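Local structure of pyridoxamine 5'-phosphate oxidase-related, FMN-binding protein (Mycobacterium smegmatis, 6ECI) at residues Thr10-Leu15 with Trp78-Arg83; Lys17-Gly22 with Ala69-Val74; Asn43-Phe48 with Arg116-Gln121. The protein binds flavin-adenine dinucleotide and probably sequesters it, a role linked to the protection of mycobacteria against hypoxic and oxidative stress. All coordinates share one frame; numbering follows the deposited sequence.

Contact 1 (Thr10-Leu15 with Trp78-Arg83). With FAD (flavin-adenine dinucleotide), chain C.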
# COMPACT_ATOMS: atom_id res chain seq x y z
N THR B 10 -10.27 -3.32 -17.99
CA THR B 10 -9.17 -3.68 -18.88
C THR B 10 -7.96 -2.77 -18.68
O THR B 10 -6.82 -3.20 -18.89
CB THR B 10 -9.63 -3.65 -20.34
OG1 THR B 10 -8.54 -4.03 -21.19
CG2 THR B 10 -10.12 -2.27 -20.73
N GLU B 11 -8.19 -1.52 -18.27
CA GLU B 11 -7.06 -0.63 -17.97
C GLU B 11 -6.41 -1.02 -16.65
O GLU B 11 -5.18 -1.01 -16.53
CB GLU B 11 -7.53 0.82 -17.93
CG GLU B 11 -8.26 1.27 -19.19
CD GLU B 11 -9.04 2.56 -19.00
OE1 GLU B 11 -8.49 3.64 -19.29
OE2 GLU B 11 -10.21 2.50 -18.57
N CYS B 12 -7.22 -1.38 -15.65
CA CYS B 12 -6.68 -1.72 -14.33
C CYS B 12 -5.78 -2.94 -14.39
O CYS B 12 -4.65 -2.92 -13.88
CB CYS B 12 -7.83 -1.95 -13.34
SG CYS B 12 -8.88 -0.52 -13.02
N TRP B 13 -6.26 -4.02 -15.01
CA TRP B 13 -5.48 -5.26 -15.04
C TRP B 13 -4.17 -5.09 -15.79
O TRP B 13 -3.17 -5.74 -15.46
CB TRP B 13 -6.31 -6.39 -15.67
CG TRP B 13 -7.39 -6.89 -14.77
CD1 TRP B 13 -8.74 -6.74 -14.94
CD2 TRP B 13 -7.23 -7.63 -13.55
NE1 TRP B 13 -9.42 -7.33 -13.91
CE2 TRP B 13 -8.51 -7.88 -13.04
CE3 TRP B 13 -6.11 -8.09 -12.85
CZ2 TRP B 13 -8.72 -8.59 -11.85
CZ3 TRP B 13 -6.32 -8.79 -11.67
CH2 TRP B 13 -7.61 -9.03 -11.19
N ASP B 14 -4.14 -4.21 -16.80
CA ASP B 14 -2.88 -3.94 -17.49
C ASP B 14 -2.01 -2.98 -16.70
O ASP B 14 -0.79 -3.18 -16.61
CB ASP B 14 -3.16 -3.39 -18.89
CG ASP B 14 -3.37 -4.49 -19.91
OD1 ASP B 14 -2.82 -5.59 -19.71
OD2 ASP B 14 -4.08 -4.25 -20.91
N LEU B 15 -2.60 -1.93 -16.12
CA LEU B 15 -1.83 -1.01 -15.29
C LEU B 15 -1.13 -1.75 -14.16
O LEU B 15 -0.01 -1.40 -13.78
CB LEU B 15 -2.73 0.09 -14.74
CG LEU B 15 -3.07 1.23 -15.70
CD1 LEU B 15 -3.97 2.24 -15.03
CD2 LEU B 15 -1.81 1.90 -16.21
N TRP B 78 -1.88 6.94 -11.04
CA TRP B 78 -3.00 6.01 -11.07
C TRP B 78 -2.87 5.05 -9.90
O TRP B 78 -1.80 4.90 -9.31
CB TRP B 78 -3.05 5.22 -12.39
CG TRP B 78 -1.82 4.39 -12.60
CD1 TRP B 78 -0.71 4.73 -13.30
CD2 TRP B 78 -1.58 3.07 -12.08
NE1 TRP B 78 0.21 3.72 -13.26
CE2 TRP B 78 -0.30 2.68 -12.51
CE3 TRP B 78 -2.32 2.18 -11.30
CZ2 TRP B 78 0.26 1.45 -12.19
CZ3 TRP B 78 -1.77 0.96 -10.98
CH2 TRP B 78 -0.49 0.60 -11.42
N SER B 79 -3.98 4.40 -9.57
CA SER B 79 -3.96 3.33 -8.58
C SER B 79 -5.07 2.35 -8.90
O SER B 79 -6.10 2.71 -9.48
CB SER B 79 -4.12 3.87 -7.16
OG SER B 79 -5.42 4.37 -6.94
N VAL B 80 -4.85 1.09 -8.51
CA VAL B 80 -5.81 0.01 -8.71
C VAL B 80 -6.01 -0.70 -7.38
O VAL B 80 -5.03 -0.99 -6.68
CB VAL B 80 -5.33 -0.97 -9.80
CG1 VAL B 80 -6.22 -2.20 -9.85
CG2 VAL B 80 -5.30 -0.29 -11.15
N ILE B 81 -7.26 -0.97 -7.03
CA ILE B 81 -7.61 -1.69 -5.82
C ILE B 81 -8.42 -2.92 -6.20
O ILE B 81 -9.42 -2.81 -6.92
CB ILE B 81 -8.39 -0.82 -4.82
CG1 ILE B 81 -7.58 0.41 -4.43
CG2 ILE B 81 -8.75 -1.61 -3.58
CD1 ILE B 81 -8.33 1.39 -3.55
N VAL B 82 -7.99 -4.09 -5.72
CA VAL B 82 -8.66 -5.35 -5.98
C VAL B 82 -9.22 -5.87 -4.66
O VAL B 82 -8.47 -6.08 -3.70
CB VAL B 82 -7.71 -6.39 -6.60
CG1 VAL B 82 -8.35 -7.77 -6.61
CG2 VAL B 82 -7.32 -5.97 -8.01
N ARG B 83 -10.54 -6.05 -4.61
CA ARG B 83 -11.19 -6.76 -3.51
C ARG B 83 -11.41 -8.20 -3.92
O ARG B 83 -12.00 -8.46 -4.97
CB ARG B 83 -12.52 -6.11 -3.13
CG ARG B 83 -12.42 -4.65 -2.75
CD ARG B 83 -13.46 -4.27 -1.70
NE ARG B 83 -13.53 -2.82 -1.50
CZ ARG B 83 -13.12 -2.17 -0.41
NH1 ARG B 83 -12.62 -2.84 0.62
NH2 ARG B 83 -13.23 -0.85 -0.35
PA FAD C . -15.61 7.15 -3.64
O1A FAD C . -16.04 7.61 -4.98
O2A FAD C . -16.64 7.33 -2.52
O5B FAD C . -15.13 5.65 -3.67
C5B FAD C . -15.97 4.61 -4.23
C4B FAD C . -15.12 3.38 -4.45
O4B FAD C . -14.15 3.66 -5.48
C3B FAD C . -14.30 2.92 -3.26
O3B FAD C . -15.06 2.09 -2.39
C2B FAD C . -13.15 2.16 -3.92
O2B FAD C . -13.47 0.79 -4.15
C1B FAD C . -12.97 2.91 -5.24
N9A FAD C . -11.83 3.83 -5.24
C8A FAD C . -11.79 5.10 -4.72
N7A FAD C . -10.63 5.70 -4.85
C5A FAD C . -9.85 4.74 -5.50
C6A FAD C . -8.51 4.76 -5.93
N6A FAD C . -7.68 5.79 -5.77
N1A FAD C . -8.05 3.65 -6.55
C2A FAD C . -8.87 2.61 -6.72
N3A FAD C . -10.15 2.49 -6.35
C4A FAD C . -10.58 3.60 -5.74
N1 FAD C . -6.62 12.11 -2.72
C2 FAD C . -6.29 13.12 -1.87
O2 FAD C . -7.12 13.64 -1.13
N3 FAD C . -4.98 13.58 -1.83
C4 FAD C . -3.93 13.10 -2.59
O4 FAD C . -2.81 13.59 -2.47
C4X FAD C . -4.30 12.03 -3.50
N5 FAD C . -3.37 11.52 -4.26
C5X FAD C . -3.73 10.50 -5.12
C6 FAD C . -2.75 9.94 -5.94
C7 FAD C . -3.06 8.91 -6.82
C7M FAD C . -1.97 8.34 -7.70
C8 FAD C . -4.37 8.42 -6.89
C8M FAD C . -4.73 7.31 -7.83
C9 FAD C . -5.35 8.97 -6.07
C9A FAD C . -5.04 10.00 -5.19
N10 FAD C . -6.01 10.59 -4.35
C10 FAD C . -5.68 11.60 -3.49
C1' FAD C . -7.40 10.11 -4.36
C2' FAD C . -7.69 9.14 -3.22
O2' FAD C . -6.71 8.11 -3.19
C3' FAD C . -9.07 8.52 -3.42
O3' FAD C . -9.24 8.18 -4.79
C4' FAD C . -10.23 9.42 -2.99
O4' FAD C . -9.98 9.92 -1.67
C5' FAD C . -11.56 8.71 -3.03
O5' FAD C . -12.61 9.65 -2.73
P FAD C . -14.06 9.47 -3.32
O1P FAD C . -14.03 9.82 -4.81
O2P FAD C . -15.05 10.19 -2.50
O3P FAD C . -14.29 7.91 -3.20
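Leu15 covers one face of the Trp78 ring, while Cys12 and Trp13 pack on Val80 and Val82; this seats helix 9-16 across strand 77-88 of the split beta-barrel characteristic of the pyridoxamine 5'-phosphate oxidase family. The segment axes lie 99° apart and approach to 8.6 Å, so the helix meets the strand almost squarely.

Packing is most extensive at the Leu15 end. Leu15 CB stands 3.9 Å from the centroid of the Trp78 six-membered ring and only 5° off its normal, a CH-pi contact over the face. One methyl of the leucine, CD1, lies at the rim near the CG-CD2 bond of the indole, 3.9 Å from Trp78 CD2, and the other, CD2, is above NE1. The leucine and the indole run alongside each other, pointing opposite ways. Next along the strand, Cys12 CB touches Val80 CG2 at 3.7 Å.

The Trp13 end is looser. Its CH2 approaches Val82 CG2 obliquely at 4.4 Å, and the indole is packed further by Ile122 and Pro119. On the outer side of the helix Thr10 and Asp14 are exposed, Asp14 forming a salt bridge with Lys17.

The strand illustrates how alternation serves two purposes at once. Trp78, Val80 and Val82 point to the helix, whereas Ser79 and Ile81 point away, into the FAD pocket that Pro36 and Asn38 of the second subunit help to complete. There Ile81 CG1 rests 3.4 Å from C2A of the adenine, and the hydroxyl of Ser79 donates a hydrogen bond from OG to FAD N1A at 2.8 Å.

Contact 2 (Lys17-Gly22 with Ala69-Val74)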
# COMPACT_ATOMS: atom_id res chain seq x y z
N LYS B 17 0.13 -4.65 -14.39
CA LYS B 17 1.29 -5.32 -14.97
C LYS B 17 2.47 -4.39 -15.17
O LYS B 17 3.56 -4.88 -15.52
CB LYS B 17 0.91 -5.97 -16.30
CG LYS B 17 -0.24 -6.94 -16.23
CD LYS B 17 0.04 -8.18 -17.05
CE LYS B 17 -1.24 -8.91 -17.40
NZ LYS B 17 -2.12 -8.06 -18.25
N SER B 18 2.31 -3.09 -14.97
CA SER B 18 3.39 -2.14 -15.17
C SER B 18 4.28 -1.97 -13.95
O SER B 18 5.33 -1.33 -14.05
CB SER B 18 2.83 -0.77 -15.57
OG SER B 18 2.25 -0.11 -14.46
N VAL B 19 3.89 -2.52 -12.79
CA VAL B 19 4.65 -2.38 -11.55
C VAL B 19 4.74 -3.74 -10.86
O VAL B 19 3.84 -4.57 -11.00
CB VAL B 19 4.04 -1.32 -10.60
CG1 VAL B 19 3.93 0.03 -11.30
CG2 VAL B 19 2.67 -1.78 -10.10
N ALA B 20 5.82 -3.96 -10.12
CA ALA B 20 6.10 -5.26 -9.51
C ALA B 20 5.83 -5.31 -8.01
O ALA B 20 5.93 -6.39 -7.41
CB ALA B 20 7.55 -5.67 -9.77
N LEU B 21 5.48 -4.18 -7.39
CA LEU B 21 5.32 -4.12 -5.94
C LEU B 21 3.92 -3.62 -5.61
O LEU B 21 3.52 -2.54 -6.05
CB LEU B 21 6.39 -3.22 -5.32
CG LEU B 21 6.54 -3.31 -3.80
CD1 LEU B 21 7.01 -4.70 -3.40
CD2 LEU B 21 7.51 -2.25 -3.31
N GLY B 22 3.19 -4.40 -4.82
CA GLY B 22 1.86 -4.03 -4.36
C GLY B 22 1.69 -4.36 -2.89
O GLY B 22 2.66 -4.73 -2.23
N ALA B 69 -2.01 -1.39 -5.82
CA ALA B 69 -0.75 -1.02 -6.44
C ALA B 69 -0.98 0.28 -7.19
O ALA B 69 -2.09 0.56 -7.65
CB ALA B 69 -0.24 -2.12 -7.38
N ASP B 70 0.07 1.09 -7.30
CA ASP B 70 -0.06 2.40 -7.91
C ASP B 70 1.26 2.80 -8.55
O ASP B 70 2.26 2.09 -8.45
CB ASP B 70 -0.52 3.44 -6.87
CG ASP B 70 0.33 3.44 -5.62
OD1 ASP B 70 1.58 3.44 -5.74
OD2 ASP B 70 -0.24 3.47 -4.51
N ASP B 71 1.24 3.95 -9.21
CA ASP B 71 2.43 4.55 -9.82
C ASP B 71 2.08 5.98 -10.20
O ASP B 71 0.91 6.37 -10.24
CB ASP B 71 2.90 3.76 -11.04
CG ASP B 71 4.36 4.03 -11.38
OD1 ASP B 71 5.19 4.06 -10.45
OD2 ASP B 71 4.66 4.22 -12.57
N HIS B 72 3.12 6.77 -10.49
CA HIS B 72 2.93 8.19 -10.74
C HIS B 72 4.16 8.76 -11.43
O HIS B 72 5.26 8.21 -11.33
CB HIS B 72 2.68 8.96 -9.44
CG HIS B 72 3.92 9.13 -8.61
ND1 HIS B 72 4.72 10.24 -8.70
CD2 HIS B 72 4.51 8.31 -7.71
CE1 HIS B 72 5.74 10.11 -7.87
NE2 HIS B 72 5.63 8.95 -7.26
N ASP B 73 3.95 9.87 -12.13
CA ASP B 73 5.06 10.73 -12.56
C ASP B 73 4.88 12.10 -11.92
O ASP B 73 4.12 12.24 -10.95
CB ASP B 73 5.14 10.83 -14.08
CG ASP B 73 3.83 11.29 -14.72
OD1 ASP B 73 3.02 11.97 -14.06
OD2 ASP B 73 3.63 10.99 -15.92
N VAL B 74 5.56 13.12 -12.45
CA VAL B 74 5.44 14.46 -11.89
C VAL B 74 4.03 15.00 -12.08
O VAL B 74 3.48 15.68 -11.20
CB VAL B 74 6.50 15.39 -12.53
CG1 VAL B 74 6.25 16.83 -12.11
CG2 VAL B 74 7.89 14.94 -12.13
O HOH W 1 2.49 0.15 -6.72
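Val19 meets strand 64-72 through both of its methyl groups. CG2 lies 4.0 Å from Ala69 CB, and CG1 lies 3.9 Å from Asp71 CB, two residues further along the strand. With CG1 anti to the carbonyl carbon (chi1 -57°), the forked end of the valine spans two residues whose side chains are on the same side of their strand. Ala69 CB also packs against the backbone of the other segment, 4.1 Å from Gly22 CA.

The polar part of this first shell is carried by a water. It donates to Leu21 O at 3.0 Å and accepts from Asp70 N at 2.7 Å, so the two backbones are joined through it where they part. Between CA atoms the separation is 4.5 Å at Gly22 and Ala69 but has grown to 7.5 Å at Val19 and Asp71, with the touching parts running 138° apart.

Around this first shell lie further side chains. Phe39 of strand 31-41 packs on both Val19 and Ala69, and Trp78 touches Val19 and Asp71. Asp70, whose CB is directed away from Lys17-Gly22, forms a salt bridge through OD1 with Arg23 of the second subunit; OD2 lies close to Glu68 OE2, a closeness of like charges that the arginine probably offsets.

Leu21 belongs to an FAD pocket and also packs on Asp70 of the second subunit. The whole is a splayed, water-bridged end of an antiparallel strand pair at the dimer interface, in keeping with the split-barrel fold, whose flavin sites lie between two subunits.

Contact 3 (Asn43-Phe48 with Arg116-Gln121)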
# COMPACT_ATOMS: atom_id res chain seq x y z
N ASN B 43 -4.18 -13.81 -15.73
CA ASN B 43 -5.58 -14.08 -16.07
C ASN B 43 -6.53 -13.47 -15.04
O ASN B 43 -7.35 -14.15 -14.42
CB ASN B 43 -5.82 -15.59 -16.21
CG ASN B 43 -4.84 -16.25 -17.15
OD1 ASN B 43 -4.15 -17.19 -16.77
ND2 ASN B 43 -4.78 -15.77 -18.38
N ARG B 44 -6.41 -12.15 -14.87
CA ARG B 44 -7.23 -11.40 -13.93
C ARG B 44 -7.17 -12.02 -12.53
O ARG B 44 -8.19 -12.17 -11.85
CB ARG B 44 -8.68 -11.30 -14.42
CG ARG B 44 -8.79 -10.96 -15.90
CD ARG B 44 -10.00 -10.10 -16.22
NE ARG B 44 -9.68 -9.13 -17.26
CZ ARG B 44 -10.50 -8.17 -17.68
NH1 ARG B 44 -11.72 -8.05 -17.15
NH2 ARG B 44 -10.11 -7.33 -18.63
N THR B 45 -5.97 -12.42 -12.13
CA THR B 45 -5.69 -12.81 -10.75
C THR B 45 -4.38 -12.17 -10.34
O THR B 45 -3.54 -11.82 -11.18
CB THR B 45 -5.60 -14.34 -10.57
OG1 THR B 45 -4.39 -14.83 -11.15
CG2 THR B 45 -6.79 -15.04 -11.21
N VAL B 46 -4.20 -12.02 -9.03
CA VAL B 46 -3.01 -11.39 -8.46
C VAL B 46 -2.20 -12.49 -7.80
O VAL B 46 -2.53 -12.95 -6.70
CB VAL B 46 -3.37 -10.27 -7.48
CG1 VAL B 46 -2.11 -9.61 -6.94
CG2 VAL B 46 -4.27 -9.25 -8.14
N LEU B 47 -1.13 -12.92 -8.47
CA LEU B 47 -0.29 -14.01 -7.99
C LEU B 47 0.87 -13.49 -7.17
O LEU B 47 1.52 -12.51 -7.54
CB LEU B 47 0.23 -14.84 -9.16
CG LEU B 47 1.25 -15.93 -8.80
CD1 LEU B 47 0.59 -17.04 -8.00
CD2 LEU B 47 1.89 -16.48 -10.05
N PHE B 48 1.15 -14.16 -6.05
CA PHE B 48 2.33 -13.85 -5.25
C PHE B 48 2.76 -15.09 -4.49
O PHE B 48 2.01 -16.07 -4.37
CB PHE B 48 2.07 -12.68 -4.30
CG PHE B 48 1.04 -12.96 -3.25
CD1 PHE B 48 -0.31 -12.89 -3.55
CD2 PHE B 48 1.41 -13.25 -1.95
CE1 PHE B 48 -1.27 -13.13 -2.58
CE2 PHE B 48 0.46 -13.49 -0.97
CZ PHE B 48 -0.88 -13.42 -1.29
N ARG B 116 -3.04 -16.76 -4.81
CA ARG B 116 -3.68 -15.88 -5.77
C ARG B 116 -4.81 -15.12 -5.10
O ARG B 116 -5.57 -15.69 -4.32
CB ARG B 116 -4.25 -16.64 -6.97
CG ARG B 116 -3.22 -17.21 -7.93
CD ARG B 116 -3.92 -17.80 -9.15
NE ARG B 116 -3.07 -18.74 -9.88
CZ ARG B 116 -2.23 -18.39 -10.85
NH1 ARG B 116 -2.10 -17.12 -11.21
NH2 ARG B 116 -1.50 -19.32 -11.45
N VAL B 117 -4.91 -13.83 -5.40
CA VAL B 117 -6.06 -13.04 -4.99
C VAL B 117 -7.10 -13.16 -6.10
O VAL B 117 -6.94 -12.56 -7.17
CB VAL B 117 -5.68 -11.57 -4.73
CG1 VAL B 117 -6.92 -10.77 -4.34
CG2 VAL B 117 -4.63 -11.49 -3.64
N LEU B 118 -8.14 -13.95 -5.86
CA LEU B 118 -9.20 -14.11 -6.84
C LEU B 118 -10.15 -12.93 -6.72
O LEU B 118 -10.82 -12.77 -5.69
CB LEU B 118 -9.94 -15.43 -6.64
CG LEU B 118 -9.06 -16.68 -6.64
CD1 LEU B 118 -9.91 -17.94 -6.68
CD2 LEU B 118 -8.07 -16.66 -7.81
N PRO B 119 -10.25 -12.08 -7.74
CA PRO B 119 -10.95 -10.81 -7.57
C PRO B 119 -12.45 -10.98 -7.50
O PRO B 119 -13.05 -11.74 -8.26
CB PRO B 119 -10.54 -10.01 -8.82
CG PRO B 119 -10.30 -11.06 -9.84
CD PRO B 119 -9.73 -12.25 -9.11
N THR B 120 -13.06 -10.25 -6.57
CA THR B 120 -14.50 -10.04 -6.53
C THR B 120 -14.89 -8.67 -7.06
O THR B 120 -16.05 -8.47 -7.43
CB THR B 120 -15.01 -10.24 -5.09
OG1 THR B 120 -16.04 -11.24 -5.08
CG2 THR B 120 -15.55 -8.93 -4.49
N GLN B 121 -13.93 -7.75 -7.15
CA GLN B 121 -14.14 -6.40 -7.65
C GLN B 121 -12.78 -5.78 -7.91
O GLN B 121 -11.85 -5.97 -7.12
CB GLN B 121 -14.94 -5.56 -6.64
CG GLN B 121 -15.13 -4.10 -7.03
CD GLN B 121 -15.80 -3.30 -5.93
OE1 GLN B 121 -15.35 -3.30 -4.78
NE2 GLN B 121 -16.89 -2.62 -6.27
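Val46 and Val117 form the hydrogen-bonded pair of a short antiparallel ladder, with Leu47 and Arg116 as the adjoining non-hydrogen-bonded pair. Of the backbone bonds, Val117 N to Val46 O is the firm one at 2.9 Å; the return bond from Val46 N to Val117 O is weak at 3.4 Å. Val46 O also receives a CA-H...O contact from Arg116 CA at 3.3 Å.

Among side chains the polar contact is that of Arg116 NH1, which donates to Thr45 OG1 at 3.2 Å. The bond is bent (142° at the hydrogen), and OG1 is tilted 24° from the guanidinium plane. It belongs to a larger network: Thr45 OG1 is also bonded to Gln42 O, Arg116 NH1 to Gln42 OE1, and Arg116 NE forms a salt bridge with Asp94. The arginine chain is extended from CG to NE (chi3 -161°), and NE is thereby placed to meet Asp94.

Van der Waals contacts occur on both faces of the ladder. On one, the Val46 and Val117 CB atoms are 3.8 Å apart, and Val117 CG2 reaches the edge of the Phe48 ring, 3.9 Å from CE1. Val82 of strand 77-88 also packs on Val117. On the Leu47 side the partner is a charged group, Leu47 CD1 lying 4.1 Å above the guanidinium plane of Arg116, over its centre. Beyond the pair, opposite Arg83, the chain carries an extra residue, Thr120 and Gln121 forming a classic beta bulge at the bend into strand 121-127.

Chemically, a buried guanidinium is covered on one face by an aliphatic methyl while an acid, a threonine hydroxyl and a glutamine engage its nitrogens. Such surroundings are consistent with a permanently charged arginine whose rotation is fixed from several directions, tying strand 46-49 to strand 114-119 beside helix 92-99.

Contact 1 is the hub of the three, its centre about 10 Å from that of contact 2 and about 11 Å from that of contact 3, whereas the centres of contacts 2 and 3 are about 17 Å apart. Strand 77-88 makes the joins: Val80 N probably bonds to Ala69 O at 2.9 Å on the contact 2 side, and Arg83 O to Thr120 N at 2.6 Å on the contact 3 side. Contacts 1 and 2 both touch the second subunit and contribute residues to FAD pockets, Leu21 in one group and Trp78, Ser79 and Ile81 in another; contact 3 is more remote, the side chain of Phe48 lying about 5 Å from a bound FAD.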